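Local coordinates for protein benzyl alcohol dehydrogenase (Acinetobacter calcoaceticus, PDB 1F8F) that probably oxidises benzyl alcohol and related aryl alcohols to aldehydes with NAD, as a zinc-dependent member of the medium-chain alcohol dehydrogenase family, at residues Glu153-Val163 against Lys322-Gln333; Glu166-Ile175 against Phe337-Phe345. One frame throughout, in Å; residues are numbered along the deposited sequence.

Contact 1: residues Glu153-Val163 against Lys322-Gln333; sequences ENNTVKVTKDV and KKFIPELVRLYQ. With SO4 (sulfate ion), chain E.
Lys322 sends its ammonium group to the backbone of the turn before strand 156-159, showing how one lysine can tie down peptide oxygens. NZ donates to Glu153 O at 3.0 Å, tilted 20° from that carbonyl plane, and to Thr156 O at 2.6 Å, where it lies above the plane, 35° out of it; a water accepts a third bond from NZ and another from Lys158 N. The chain reaches there through a bend at chi2 (-102°). Thr156 N reaches Glu153 O from the opposite face of its plane, so two donors hold that oxygen. Next along the helix, Ile325 sets CG2 against Val157 CG1 at 4.1 Å and also against Val159 CG1. Pro326, whose nitrogen has no hydrogen to give and marks a kink, crosses Val157 at about a right angle, CD lying 4.0 Å from Val157 CG1. One turn on, Val329 divides its methyls: CG2 meets Val159 CG1, and CG1 meets Thr160 CG2. Arg330 faces elsewhere, with NH2 bonded weakly to a sulfate probably left from crystallisation and also to Ala191 O of a second subunit. Tyr332 CE2 receives Val163 CG1 obliquely at 4.1 Å. Gln333 packs CG on Val163 CG2 at 3.9 Å, and a water bonded to its OE1 has a weak bond to Asp162 O. The axis of residues 322-333 passes 8.6 Å from that of strand 156-159, with strand 86-89 pairing with that strand and helix 174-186 packing against Phe324, Ile325 and Leu328.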
loop_
_atom_site.group_PDB
_atom_site.type_symbol
_atom_site.label_atom_id
_atom_site.label_comp_id
_atom_site.label_asym_id
_atom_site.label_seq_id
_atom_site.Cartn_x
_atom_site.Cartn_y
_atom_site.Cartn_z
ATOM N N GLU A 153 5.112 -28.188 -13.280
ATOM C CA GLU A 153 5.760 -27.056 -13.944
ATOM C C GLU A 153 5.646 -25.829 -13.020
ATOM O O GLU A 153 6.646 -25.094 -12.993
ATOM C CB GLU A 153 5.174 -26.624 -15.311
ATOM C CG GLU A 153 5.874 -25.523 -16.100
ATOM C CD GLU A 153 5.264 -25.243 -17.461
ATOM O OE1 GLU A 153 4.022 -25.412 -17.608
ATOM O OE2 GLU A 153 5.837 -24.834 -18.492
ATOM N N ASN A 154 4.495 -25.608 -12.404
ATOM C CA ASN A 154 4.467 -24.388 -11.579
ATOM C C ASN A 154 5.329 -24.486 -10.313
ATOM O O ASN A 154 5.691 -23.415 -9.799
ATOM C CB ASN A 154 3.089 -23.841 -11.256
ATOM C CG ASN A 154 2.299 -24.726 -10.336
ATOM O OD1 ASN A 154 2.771 -25.824 -9.990
ATOM N ND2 ASN A 154 1.116 -24.234 -9.954
ATOM N N ASN A 155 5.696 -25.654 -9.799
ATOM C CA ASN A 155 6.628 -25.684 -8.664
ATOM C C ASN A 155 8.050 -25.973 -9.154
ATOM O O ASN A 155 8.878 -26.189 -8.261
ATOM C CB ASN A 155 6.242 -26.553 -7.499
ATOM C CG ASN A 155 6.075 -28.053 -7.646
ATOM O OD1 ASN A 155 5.369 -28.553 -8.536
ATOM N ND2 ASN A 155 6.708 -28.731 -6.711
ATOM N N THR A 156 8.379 -25.920 -10.427
ATOM C CA THR A 156 9.752 -26.204 -10.859
ATOM C C THR A 156 10.355 -24.928 -11.401
ATOM O O THR A 156 9.974 -24.406 -12.442
ATOM C CB THR A 156 9.749 -27.375 -11.844
ATOM O OG1 THR A 156 9.044 -28.479 -11.243
ATOM C CG2 THR A 156 11.120 -27.946 -12.196
ATOM N N VAL A 157 11.333 -24.343 -10.740
ATOM C CA VAL A 157 11.988 -23.104 -10.966
ATOM C C VAL A 157 13.375 -23.206 -11.597
ATOM O O VAL A 157 14.413 -23.538 -11.050
ATOM C CB VAL A 157 12.130 -22.209 -9.727
ATOM C CG1 VAL A 157 12.452 -20.774 -10.015
ATOM C CG2 VAL A 157 10.888 -22.247 -8.830
ATOM N N LYS A 158 13.419 -22.745 -12.861
ATOM C CA LYS A 158 14.646 -22.713 -13.652
ATOM C C LYS A 158 15.657 -21.742 -13.049
ATOM O O LYS A 158 15.310 -20.589 -12.784
ATOM C CB LYS A 158 14.397 -22.387 -15.122
ATOM C CG LYS A 158 15.643 -22.107 -15.954
ATOM C CD LYS A 158 15.384 -22.440 -17.426
ATOM C CE LYS A 158 16.109 -21.481 -18.357
ATOM N NZ LYS A 158 15.795 -21.804 -19.798
ATOM N N VAL A 159 16.890 -22.199 -12.829
ATOM C CA VAL A 159 17.936 -21.287 -12.373
ATOM C C VAL A 159 19.170 -21.456 -13.267
ATOM O O VAL A 159 19.322 -22.383 -14.065
ATOM C CB VAL A 159 18.344 -21.416 -10.897
ATOM C CG1 VAL A 159 17.232 -21.231 -9.896
ATOM C CG2 VAL A 159 19.012 -22.775 -10.667
ATOM N N THR A 160 20.085 -20.514 -13.080
ATOM C CA THR A 160 21.295 -20.420 -13.881
ATOM C C THR A 160 22.233 -21.598 -13.761
ATOM O O THR A 160 22.406 -22.115 -12.659
ATOM C CB THR A 160 22.068 -19.137 -13.512
ATOM O OG1 THR A 160 23.126 -18.966 -14.437
ATOM C CG2 THR A 160 22.664 -19.114 -12.124
ATOM N N LYS A 161 22.938 -21.971 -14.823
ATOM C CA LYS A 161 23.920 -23.046 -14.760
ATOM C C LYS A 161 25.267 -22.552 -14.246
ATOM O O LYS A 161 26.203 -23.332 -14.043
ATOM C CB LYS A 161 24.144 -23.674 -16.139
ATOM C CG LYS A 161 22.960 -24.460 -16.678
ATOM C CD LYS A 161 23.279 -25.142 -17.995
ATOM C CE LYS A 161 22.075 -25.664 -18.759
ATOM N NZ LYS A 161 21.346 -26.761 -18.049
ATOM N N ASP A 162 25.383 -21.276 -13.922
ATOM C CA ASP A 162 26.604 -20.660 -13.469
ATOM C C ASP A 162 26.880 -20.808 -11.978
ATOM O O ASP A 162 27.844 -20.203 -11.477
ATOM C CB ASP A 162 26.594 -19.158 -13.794
ATOM C CG ASP A 162 26.746 -18.739 -15.230
ATOM O OD1 ASP A 162 26.675 -19.530 -16.196
ATOM O OD2 ASP A 162 26.949 -17.520 -15.450
ATOM N N VAL A 163 26.028 -21.490 -11.225
ATOM C CA VAL A 163 26.231 -21.689 -9.795
ATOM C C VAL A 163 26.074 -23.183 -9.582
ATOM O O VAL A 163 25.233 -23.810 -10.231
ATOM C CB VAL A 163 25.213 -20.907 -8.965
ATOM C CG1 VAL A 163 25.298 -21.221 -7.471
ATOM C CG2 VAL A 163 25.374 -19.396 -9.118
ATOM N N LYS A 322 8.544 -18.398 -8.396
ATOM C CA LYS A 322 8.967 -18.291 -9.761
ATOM C C LYS A 322 9.618 -16.920 -10.041
ATOM O O LYS A 322 10.511 -16.835 -10.886
ATOM C CB LYS A 322 7.781 -18.446 -10.735
ATOM C CG LYS A 322 7.373 -19.870 -11.063
ATOM C CD LYS A 322 7.897 -20.344 -12.453
ATOM C CE LYS A 322 7.976 -21.881 -12.253
ATOM N NZ LYS A 322 8.328 -22.660 -13.471
ATOM N N LYS A 323 9.228 -15.913 -9.264
ATOM C CA LYS A 323 9.816 -14.605 -9.281
ATOM C C LYS A 323 10.927 -14.404 -8.238
ATOM O O LYS A 323 12.022 -13.970 -8.563
ATOM C CB LYS A 323 8.747 -13.516 -9.008
ATOM C CG LYS A 323 9.261 -12.132 -9.350
ATOM C CD LYS A 323 8.421 -11.017 -8.692
ATOM C CE LYS A 323 8.952 -9.667 -9.220
ATOM N NZ LYS A 323 8.145 -8.554 -8.678
ATOM N N PHE A 324 10.680 -14.688 -6.964
ATOM C CA PHE A 324 11.577 -14.502 -5.839
ATOM C C PHE A 324 12.823 -15.387 -5.805
ATOM O O PHE A 324 13.885 -14.898 -5.366
ATOM C CB PHE A 324 10.782 -14.667 -4.510
ATOM C CG PHE A 324 11.482 -14.073 -3.307
ATOM C CD1 PHE A 324 11.967 -12.780 -3.297
ATOM C CD2 PHE A 324 11.684 -14.809 -2.138
ATOM C CE1 PHE A 324 12.611 -12.243 -2.183
ATOM C CE2 PHE A 324 12.297 -14.284 -1.031
ATOM C CZ PHE A 324 12.777 -12.974 -1.025
ATOM N N ILE A 325 12.719 -16.676 -6.154
ATOM C CA ILE A 325 13.865 -17.581 -6.101
ATOM C C ILE A 325 14.999 -17.083 -6.968
ATOM O O ILE A 325 16.120 -16.964 -6.469
ATOM C CB ILE A 325 13.559 -19.066 -6.302
ATOM C CG1 ILE A 325 13.059 -19.619 -4.934
ATOM C CG2 ILE A 325 14.771 -19.907 -6.762
ATOM C CD1 ILE A 325 12.396 -20.952 -5.215
ATOM N N PRO A 326 14.753 -16.804 -8.243
ATOM C CA PRO A 326 15.785 -16.198 -9.077
ATOM C C PRO A 326 16.283 -14.881 -8.499
ATOM O O PRO A 326 17.469 -14.560 -8.708
ATOM C CB PRO A 326 15.128 -16.033 -10.464
ATOM C CG PRO A 326 13.968 -16.977 -10.413
ATOM C CD PRO A 326 13.507 -17.064 -8.983
ATOM N N GLU A 327 15.471 -14.046 -7.813
ATOM C CA GLU A 327 15.992 -12.817 -7.256
ATOM C C GLU A 327 17.031 -13.138 -6.156
ATOM O O GLU A 327 18.110 -12.536 -6.086
ATOM C CB GLU A 327 14.911 -11.861 -6.718
ATOM C CG GLU A 327 14.073 -11.151 -7.776
ATOM C CD GLU A 327 12.791 -10.563 -7.264
ATOM O OE1 GLU A 327 12.307 -10.754 -6.138
ATOM O OE2 GLU A 327 12.149 -9.807 -8.037
ATOM N N LEU A 328 16.747 -14.139 -5.306
ATOM C CA LEU A 328 17.754 -14.504 -4.305
ATOM C C LEU A 328 19.036 -15.032 -4.962
ATOM O O LEU A 328 20.109 -14.693 -4.494
ATOM C CB LEU A 328 17.212 -15.507 -3.305
ATOM C CG LEU A 328 15.982 -15.047 -2.483
ATOM C CD1 LEU A 328 15.557 -16.227 -1.615
ATOM C CD2 LEU A 328 16.227 -13.755 -1.727
ATOM N N VAL A 329 19.002 -15.868 -5.975
ATOM C CA VAL A 329 20.224 -16.377 -6.628
ATOM C C VAL A 329 21.042 -15.211 -7.186
ATOM O O VAL A 329 22.280 -15.260 -7.190
ATOM C CB VAL A 329 19.920 -17.351 -7.782
ATOM C CG1 VAL A 329 21.159 -17.776 -8.548
ATOM C CG2 VAL A 329 19.196 -18.610 -7.335
ATOM N N ARG A 330 20.373 -14.196 -7.738
ATOM C CA ARG A 330 21.079 -13.030 -8.281
ATOM C C ARG A 330 21.704 -12.229 -7.154
ATOM O O ARG A 330 22.805 -11.762 -7.337
ATOM C CB ARG A 330 20.131 -12.105 -9.074
ATOM C CG ARG A 330 20.577 -10.725 -9.494
ATOM C CD ARG A 330 19.460 -9.695 -9.620
ATOM N NE ARG A 330 18.218 -10.006 -10.184
ATOM C CZ ARG A 330 17.024 -10.152 -10.637
ATOM N NH1 ARG A 330 16.723 -11.253 -11.353
ATOM N NH2 ARG A 330 16.002 -9.313 -10.427
ATOM N N LEU A 331 21.076 -12.040 -6.013
ATOM C CA LEU A 331 21.635 -11.290 -4.877
ATOM C C LEU A 331 22.858 -11.988 -4.313
ATOM O O LEU A 331 23.905 -11.391 -3.985
ATOM C CB LEU A 331 20.499 -11.094 -3.857
ATOM C CG LEU A 331 19.545 -9.936 -4.190
ATOM C CD1 LEU A 331 18.464 -9.916 -3.122
ATOM C CD2 LEU A 331 20.274 -8.569 -4.205
ATOM N N TYR A 332 22.790 -13.329 -4.308
ATOM C CA TYR A 332 23.906 -14.161 -3.898
ATOM C C TYR A 332 25.054 -13.983 -4.902
ATOM O O TYR A 332 26.175 -13.808 -4.405
ATOM C CB TYR A 332 23.517 -15.653 -3.847
ATOM C CG TYR A 332 24.665 -16.638 -3.778
ATOM C CD1 TYR A 332 25.373 -16.799 -2.594
ATOM C CD2 TYR A 332 25.078 -17.387 -4.859
ATOM C CE1 TYR A 332 26.454 -17.657 -2.474
ATOM C CE2 TYR A 332 26.152 -18.270 -4.803
ATOM C CZ TYR A 332 26.836 -18.404 -3.602
ATOM O OH TYR A 332 27.886 -19.264 -3.469
ATOM N N GLN A 333 24.842 -14.094 -6.239
ATOM C CA GLN A 333 25.982 -13.978 -7.159
ATOM C C GLN A 333 26.723 -12.644 -7.088
ATOM O O GLN A 333 27.936 -12.482 -7.387
ATOM C CB GLN A 333 25.639 -14.134 -8.634
ATOM C CG GLN A 333 25.142 -15.462 -9.111
ATOM C CD GLN A 333 24.508 -15.484 -10.486
ATOM O OE1 GLN A 333 25.043 -15.988 -11.499
ATOM N NE2 GLN A 333 23.311 -14.967 -10.615
HETATM S S SO4 E . 12.615 -9.265 -11.479
HETATM O O1 SO4 E . 12.260 -10.711 -11.575
HETATM O O2 SO4 E . 11.317 -8.475 -11.530
HETATM O O3 SO4 E . 13.396 -8.866 -12.703
HETATM O O4 SO4 E . 13.390 -9.009 -10.236
HETATM O O HOH W 1 10.639 -21.430 -14.051
HETATM O O HOH W 2 27.747 -16.892 -11.028
#

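Contact 2: residues Glu166-Ile175 against Phe337-Phe345; sequences ELLGPLGCGI and FPFDQLVKF. With ZN (zinc ion), chain B.
Phe339 and Ile175 meet beside a domain crossing of a medium-chain alcohol dehydrogenase: residues 166-175 lead from the GroES-like catalytic domain into helix 174-186, while residues 337-345, in the C-terminal part that rejoins the catalytic domain, pass through a short 3-10 turn into strand 343-347. No hydrogen bond spans the two segments; side-chain packing holds them together. The aromatic contacts dominate. With CG between its own backbone N and carbonyl carbon (chi1 76°), Phe339 turns its ring toward Leu167, Leu168 and Leu171. Leu171 CD2 sits over the centre of one face, whereas Leu168 CD2 arrives at the edge, 3.9 Å from CZ. Leu167 O also lies in the plane of that ring, 3.5 Å from CE2, so a peptide oxygen faces the weakly positive rim. Phe337 is met at its edge as well, its CZ standing 3.6 Å from Ile175 CG2, and the same methyl rests against Phe339 CB. Phe345 is approached obliquely by Glu166 CG at 3.9 Å from CZ, which makes the aliphatic part of the glutamate the touching surface; the ring has a cation-pi partner in Lys369. Purely aliphatic contacts fill in between: Leu167 CD1 reaches Val343 CG1 at 4.1 Å, and Ile175 CD1 lies near Leu342 CD1. Beyond this packing, just before the helix begins, Cys173 touches NAD and joins Cys44 and His65 on the zinc; its SG, anti to the backbone N (chi1 -172°), binds the metal at 2.2 Å.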
loop_
_atom_site.group_PDB
_atom_site.type_symbol
_atom_site.label_atom_id
_atom_site.label_comp_id
_atom_site.label_asym_id
_atom_site.label_seq_id
_atom_site.Cartn_x
_atom_site.Cartn_y
_atom_site.Cartn_z
ATOM N N GLU A 166 24.054 -28.082 -6.462
ATOM C CA GLU A 166 23.853 -28.791 -5.199
ATOM C C GLU A 166 23.545 -27.917 -3.982
ATOM O O GLU A 166 22.845 -28.268 -3.053
ATOM C CB GLU A 166 25.023 -29.721 -4.863
ATOM C CG GLU A 166 26.345 -28.992 -4.729
ATOM C CD GLU A 166 27.183 -29.017 -5.974
ATOM O OE1 GLU A 166 26.672 -28.848 -7.135
ATOM O OE2 GLU A 166 28.427 -29.169 -5.855
ATOM N N LEU A 167 24.017 -26.678 -4.068
ATOM C CA LEU A 167 23.797 -25.632 -3.080
ATOM C C LEU A 167 22.452 -24.930 -3.103
ATOM O O LEU A 167 22.129 -24.271 -2.101
ATOM C CB LEU A 167 24.921 -24.648 -3.443
ATOM C CG LEU A 167 25.485 -23.611 -2.520
ATOM C CD1 LEU A 167 25.724 -24.104 -1.100
ATOM C CD2 LEU A 167 26.815 -23.077 -3.074
ATOM N N LEU A 168 21.619 -24.999 -4.156
ATOM C CA LEU A 168 20.343 -24.253 -4.218
ATOM C C LEU A 168 19.032 -24.834 -3.795
ATOM O O LEU A 168 18.034 -24.105 -3.556
ATOM C CB LEU A 168 20.118 -23.785 -5.674
ATOM C CG LEU A 168 21.286 -22.984 -6.265
ATOM C CD1 LEU A 168 20.877 -22.572 -7.663
ATOM C CD2 LEU A 168 21.652 -21.738 -5.439
ATOM N N GLY A 169 18.913 -26.155 -3.552
ATOM C CA GLY A 169 17.697 -26.754 -3.022
ATOM C C GLY A 169 17.034 -25.994 -1.891
ATOM O O GLY A 169 15.795 -25.778 -1.813
ATOM N N PRO A 170 17.772 -25.651 -0.836
ATOM C CA PRO A 170 17.244 -24.978 0.350
ATOM C C PRO A 170 16.509 -23.694 0.065
ATOM O O PRO A 170 15.624 -23.243 0.808
ATOM C CB PRO A 170 18.512 -24.736 1.197
ATOM C CG PRO A 170 19.374 -25.929 0.826
ATOM C CD PRO A 170 19.223 -25.969 -0.685
ATOM N N LEU A 171 16.732 -23.058 -1.090
ATOM C CA LEU A 171 16.001 -21.882 -1.511
ATOM C C LEU A 171 14.537 -22.249 -1.723
ATOM O O LEU A 171 13.674 -21.368 -1.661
ATOM C CB LEU A 171 16.564 -21.194 -2.763
ATOM C CG LEU A 171 17.982 -20.597 -2.711
ATOM C CD1 LEU A 171 18.443 -20.194 -4.110
ATOM C CD2 LEU A 171 18.023 -19.397 -1.839
ATOM N N GLY A 172 14.181 -23.494 -2.042
ATOM C CA GLY A 172 12.735 -23.834 -2.218
ATOM C C GLY A 172 11.928 -23.874 -0.913
ATOM O O GLY A 172 10.721 -24.189 -0.941
ATOM N N CYS A 173 12.527 -23.648 0.264
ATOM C CA CYS A 173 11.833 -23.623 1.512
ATOM C C CYS A 173 12.450 -22.702 2.570
ATOM O O CYS A 173 11.975 -21.578 2.731
ATOM C CB CYS A 173 11.655 -24.969 2.238
ATOM S SG CYS A 173 10.567 -24.850 3.700
ATOM N N GLY A 174 13.364 -23.208 3.408
ATOM C CA GLY A 174 13.851 -22.369 4.523
ATOM C C GLY A 174 14.476 -21.010 4.205
ATOM O O GLY A 174 14.259 -20.043 4.978
ATOM N N ILE A 175 15.290 -20.868 3.165
ATOM C CA ILE A 175 15.908 -19.592 2.810
ATOM C C ILE A 175 14.898 -18.578 2.270
ATOM O O ILE A 175 14.873 -17.457 2.751
ATOM C CB ILE A 175 17.096 -19.783 1.861
ATOM C CG1 ILE A 175 17.922 -21.033 2.234
ATOM C CG2 ILE A 175 18.014 -18.543 1.853
ATOM C CD1 ILE A 175 18.579 -21.025 3.609
ATOM N N PHE A 337 24.216 -11.711 -0.600
ATOM C CA PHE A 337 23.349 -12.567 0.248
ATOM C C PHE A 337 24.014 -13.917 0.359
ATOM O O PHE A 337 23.782 -14.815 -0.477
ATOM C CB PHE A 337 21.967 -12.585 -0.428
ATOM C CG PHE A 337 20.930 -13.466 0.149
ATOM C CD1 PHE A 337 20.301 -13.115 1.333
ATOM C CD2 PHE A 337 20.618 -14.660 -0.473
ATOM C CE1 PHE A 337 19.334 -13.959 1.881
ATOM C CE2 PHE A 337 19.638 -15.473 0.087
ATOM C CZ PHE A 337 18.985 -15.139 1.251
ATOM N N PRO A 338 24.977 -14.000 1.288
ATOM C CA PRO A 338 25.820 -15.191 1.398
ATOM C C PRO A 338 25.227 -16.301 2.209
ATOM O O PRO A 338 25.800 -16.765 3.183
ATOM C CB PRO A 338 27.106 -14.536 1.919
ATOM C CG PRO A 338 26.628 -13.495 2.886
ATOM C CD PRO A 338 25.398 -12.942 2.238
ATOM N N PHE A 339 24.097 -16.888 1.794
ATOM C CA PHE A 339 23.406 -17.972 2.471
ATOM C C PHE A 339 24.232 -19.252 2.435
ATOM O O PHE A 339 23.954 -20.105 3.266
ATOM C CB PHE A 339 21.990 -18.302 1.939
ATOM C CG PHE A 339 22.044 -19.070 0.643
ATOM C CD1 PHE A 339 22.326 -18.395 -0.546
ATOM C CD2 PHE A 339 21.901 -20.435 0.598
ATOM C CE1 PHE A 339 22.425 -19.020 -1.765
ATOM C CE2 PHE A 339 22.026 -21.109 -0.607
ATOM C CZ PHE A 339 22.266 -20.405 -1.783
ATOM N N ASP A 340 25.199 -19.415 1.532
ATOM C CA ASP A 340 26.102 -20.545 1.556
ATOM C C ASP A 340 26.841 -20.696 2.890
ATOM O O ASP A 340 27.397 -21.755 3.187
ATOM C CB ASP A 340 27.152 -20.503 0.449
ATOM C CG ASP A 340 28.117 -19.355 0.443
ATOM O OD1 ASP A 340 27.899 -18.266 0.999
ATOM O OD2 ASP A 340 29.210 -19.551 -0.125
ATOM N N GLN A 341 26.905 -19.686 3.748
ATOM C CA GLN A 341 27.539 -19.841 5.051
ATOM C C GLN A 341 26.705 -20.613 6.063
ATOM O O GLN A 341 27.301 -20.894 7.094
ATOM C CB GLN A 341 27.996 -18.526 5.694
ATOM C CG GLN A 341 28.744 -17.758 4.626
ATOM C CD GLN A 341 30.074 -17.215 4.990
ATOM O OE1 GLN A 341 30.951 -18.024 5.380
ATOM N NE2 GLN A 341 30.140 -15.876 4.812
ATOM N N LEU A 342 25.457 -20.972 5.777
ATOM C CA LEU A 342 24.696 -21.781 6.735
ATOM C C LEU A 342 24.817 -23.278 6.429
ATOM O O LEU A 342 24.213 -24.154 7.088
ATOM C CB LEU A 342 23.225 -21.349 6.599
ATOM C CG LEU A 342 22.949 -19.852 6.549
ATOM C CD1 LEU A 342 21.459 -19.508 6.356
ATOM C CD2 LEU A 342 23.406 -19.142 7.824
ATOM N N VAL A 343 25.511 -23.631 5.347
ATOM C CA VAL A 343 25.481 -24.994 4.847
ATOM C C VAL A 343 26.561 -25.997 5.163
ATOM O O VAL A 343 27.718 -25.586 5.029
ATOM C CB VAL A 343 25.338 -24.847 3.290
ATOM C CG1 VAL A 343 25.605 -26.070 2.478
ATOM C CG2 VAL A 343 23.861 -24.406 3.065
ATOM N N LYS A 344 26.164 -27.264 5.407
ATOM C CA LYS A 344 27.149 -28.347 5.521
ATOM C C LYS A 344 26.657 -29.605 4.780
ATOM O O LYS A 344 25.514 -30.047 4.936
ATOM C CB LYS A 344 27.481 -28.676 6.971
ATOM C CG LYS A 344 28.457 -29.815 7.198
ATOM C CD LYS A 344 28.497 -30.285 8.654
ATOM C CE LYS A 344 29.677 -31.148 9.064
ATOM N NZ LYS A 344 29.673 -32.477 8.377
ATOM N N PHE A 345 27.464 -30.188 3.903
ATOM C CA PHE A 345 27.125 -31.341 3.083
ATOM C C PHE A 345 27.324 -32.706 3.733
ATOM O O PHE A 345 28.304 -32.914 4.444
ATOM C CB PHE A 345 27.954 -31.293 1.797
ATOM C CG PHE A 345 27.650 -30.201 0.823
ATOM C CD1 PHE A 345 26.515 -30.212 0.042
ATOM C CD2 PHE A 345 28.561 -29.156 0.624
ATOM C CE1 PHE A 345 26.240 -29.209 -0.882
ATOM C CE2 PHE A 345 28.303 -28.147 -0.290
ATOM C CZ PHE A 345 27.128 -28.165 -1.049
HETATM ZN ZN ZN B . 10.682 -26.459 5.142
#

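Overall arrangement
Contacts 1 and 2, with centres about 12 Å apart, join the C-terminal part of the chain, after the last Rossmann strand, to the stretch that leads from the GroES-like domain into helix 174-186; their segments alternate along the chain. Direct packing joins them: Val159 CG2 lies 3.5 Å from Leu168 CD1, and Val329 CG2 lies 3.7 Å from Leu171 CD1. Tyr332 belongs to both neighbourhoods, its ring set edge-to-face with that of Phe339. The two contacts lie near different zincs. Contact 2 carries the cysteine of the zinc beside NAD, and its Ile175 side chain is about 8 Å from the coenzyme. The Ile325 side chain of contact 1 is about 13 Å from NAD, and the side chain of Asn154 is about 7 Å from the other zinc, held by four cysteines.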